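Carboxypeptidase A (PDB 1JQG) is a zinc-dependent metallocarboxypeptidase of the M14 family, which probably removes C-terminal residues from peptides, here in its proenzyme form from the insect mid-gut. Local coordinates at residues 24-29 against 89-94. Numbering follows the deposited sequence.
Sequences HAVYQV and ENVKEQ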
loop_
_atom_site.group_PDB
_atom_site.type_symbol
_atom_site.label_atom_id
_atom_site.label_comp_id
_atom_site.label_asym_id
_atom_site.label_seq_id
_atom_site.Cartn_x
_atom_site.Cartn_y
_atom_site.Cartn_z
ATOM N N HIS A 24 14.490 -6.168 18.751
ATOM C CA HIS A 24 13.070 -5.888 18.563
ATOM C C HIS A 24 12.282 -7.198 18.424
ATOM O O HIS A 24 12.680 -8.087 17.675
ATOM C CB HIS A 24 12.867 -4.995 17.352
ATOM C CG HIS A 24 13.116 -3.553 17.561
ATOM N ND1 HIS A 24 14.157 -3.104 18.348
ATOM C CD2 HIS A 24 12.494 -2.430 17.118
ATOM C CE1 HIS A 24 14.176 -1.774 18.380
ATOM N NE2 HIS A 24 13.165 -1.355 17.629
ATOM N N ALA A 25 11.160 -7.298 19.141
ATOM C CA ALA A 25 10.320 -8.486 19.083
ATOM C C ALA A 25 8.907 -8.198 18.550
ATOM O O ALA A 25 8.256 -7.173 18.755
ATOM C CB ALA A 25 10.138 -9.124 20.448
ATOM N N VAL A 26 8.370 -9.188 17.838
ATOM C CA VAL A 26 7.033 -9.131 17.284
ATOM C C VAL A 26 6.086 -9.882 18.203
ATOM O O VAL A 26 6.342 -11.052 18.521
ATOM C CB VAL A 26 6.969 -9.731 15.852
ATOM C CG1 VAL A 26 5.535 -9.886 15.363
ATOM C CG2 VAL A 26 7.716 -8.791 14.909
ATOM N N TYR A 27 5.034 -9.194 18.618
ATOM C CA TYR A 27 4.049 -9.791 19.509
ATOM C C TYR A 27 2.719 -9.970 18.781
ATOM O O TYR A 27 2.397 -9.275 17.801
ATOM C CB TYR A 27 3.868 -8.935 20.753
ATOM C CG TYR A 27 4.971 -9.037 21.787
ATOM C CD1 TYR A 27 6.055 -8.173 21.735
ATOM C CD2 TYR A 27 4.919 -9.962 22.827
ATOM C CE1 TYR A 27 7.055 -8.225 22.698
ATOM C CE2 TYR A 27 5.929 -10.046 23.769
ATOM C CZ TYR A 27 6.992 -9.167 23.699
ATOM O OH TYR A 27 7.994 -9.220 24.618
ATOM N N GLN A 28 1.926 -10.915 19.249
ATOM C CA GLN A 28 0.575 -11.142 18.748
ATOM C C GLN A 28 -0.415 -10.877 19.882
ATOM O O GLN A 28 -0.389 -11.613 20.868
ATOM C CB GLN A 28 0.503 -12.545 18.162
ATOM C CG GLN A 28 -0.872 -12.939 17.685
ATOM C CD GLN A 28 -0.974 -14.426 17.358
ATOM O OE1 GLN A 28 -1.745 -15.132 18.036
ATOM N NE2 GLN A 28 -0.205 -14.839 16.354
ATOM N N VAL A 29 -1.182 -9.792 19.773
ATOM C CA VAL A 29 -2.147 -9.448 20.808
ATOM C C VAL A 29 -3.531 -9.978 20.455
ATOM O O VAL A 29 -3.981 -9.743 19.353
ATOM C CB VAL A 29 -2.216 -7.936 21.077
ATOM C CG1 VAL A 29 -0.784 -7.494 21.409
ATOM C CG2 VAL A 29 -2.721 -7.102 19.919
ATOM N N GLU A 89 11.469 -13.180 18.612
ATOM C CA GLU A 89 12.232 -12.575 19.699
ATOM C C GLU A 89 13.208 -11.524 19.192
ATOM O O GLU A 89 13.475 -10.551 19.898
ATOM C CB GLU A 89 12.954 -13.660 20.512
ATOM C CG GLU A 89 13.599 -13.113 21.786
ATOM C CD GLU A 89 14.138 -14.229 22.673
ATOM O OE1 GLU A 89 13.342 -14.620 23.556
ATOM O OE2 GLU A 89 15.291 -14.680 22.485
ATOM N N ASN A 90 13.771 -11.760 18.000
ATOM C CA ASN A 90 14.669 -10.770 17.396
ATOM C C ASN A 90 14.415 -10.700 15.897
ATOM O O ASN A 90 14.855 -11.595 15.182
ATOM C CB ASN A 90 16.114 -11.136 17.687
ATOM C CG ASN A 90 17.099 -10.037 17.320
ATOM O OD1 ASN A 90 16.785 -8.927 16.872
ATOM N ND2 ASN A 90 18.374 -10.339 17.497
ATOM N N VAL A 91 13.714 -9.670 15.442
ATOM C CA VAL A 91 13.413 -9.467 14.038
ATOM C C VAL A 91 14.623 -9.249 13.126
ATOM O O VAL A 91 14.519 -9.323 11.903
ATOM C CB VAL A 91 12.426 -8.294 13.797
ATOM C CG1 VAL A 91 11.083 -8.494 14.449
ATOM C CG2 VAL A 91 13.058 -6.993 14.280
ATOM N N LYS A 92 15.787 -9.023 13.685
ATOM C CA LYS A 92 17.007 -8.800 12.943
ATOM C C LYS A 92 17.344 -10.002 12.076
ATOM O O LYS A 92 17.663 -9.839 10.897
ATOM C CB LYS A 92 18.185 -8.499 13.857
ATOM C CG LYS A 92 19.452 -8.090 13.135
ATOM C CD LYS A 92 20.528 -7.682 14.112
ATOM C CE LYS A 92 21.773 -7.180 13.418
ATOM N NZ LYS A 92 22.565 -6.445 14.455
ATOM N N GLU A 93 17.154 -11.196 12.628
ATOM C CA GLU A 93 17.401 -12.437 11.922
ATOM C C GLU A 93 16.514 -12.615 10.706
ATOM O O GLU A 93 16.937 -13.146 9.683
ATOM C CB GLU A 93 17.192 -13.619 12.868
ATOM C CG GLU A 93 18.155 -13.662 14.043
ATOM C CD GLU A 93 17.918 -14.875 14.917
ATOM O OE1 GLU A 93 17.710 -14.740 16.143
ATOM O OE2 GLU A 93 17.944 -15.992 14.338
ATOM N N GLN A 94 15.288 -12.134 10.774
ATOM C CA GLN A 94 14.350 -12.211 9.671
ATOM C C GLN A 94 14.725 -11.213 8.580
ATOM O O GLN A 94 14.588 -11.481 7.388
ATOM C CB GLN A 94 12.919 -11.959 10.145
ATOM C CG GLN A 94 12.359 -13.023 11.055
ATOM C CD GLN A 94 10.878 -12.910 11.304
ATOM O OE1 GLN A 94 10.255 -11.843 11.270
ATOM N NE2 GLN A 94 10.308 -14.098 11.578
#
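Chi1 of V91 (-61°) sets CG1 anti to its carbonyl carbon, and chi1 of V26 (170°) puts CG1 anti to the backbone N, which leaves CG2 anti to the carbonyl carbon; V26 CG2 lies 3.4 Å from V91 CG1, with the side chains crossing at about a right angle. The other V91 methyl, CG2, meets H24 CB at 3.7 Å. Both V91 methyls lie on one side of the one hydrogen bond between the segments, V91 N to H24 O at 2.9 Å, which is nearly straight (165° at the hydrogen) and runs close to the C=O axis. N90 CA adds a CH···O contact to H24 O at 3.4 Å, while A25 CB rests against E89 O at 3.7 Å. An alanine in place of V91 would take both methyls away from V26 CG2 and H24 CB and would probably open a gap beside L64. N90 OD1 accepts a weak capping bond from K92 N at 3.3 Å and a bond from G23 N. The arrangement joins the beginning of inner strand 25-30 of the activation domain's four-stranded antiparallel sheet to the turn leading into helix 92-108, consistent with the segment that links the activation domain to the enzyme in M14 procarboxypeptidases.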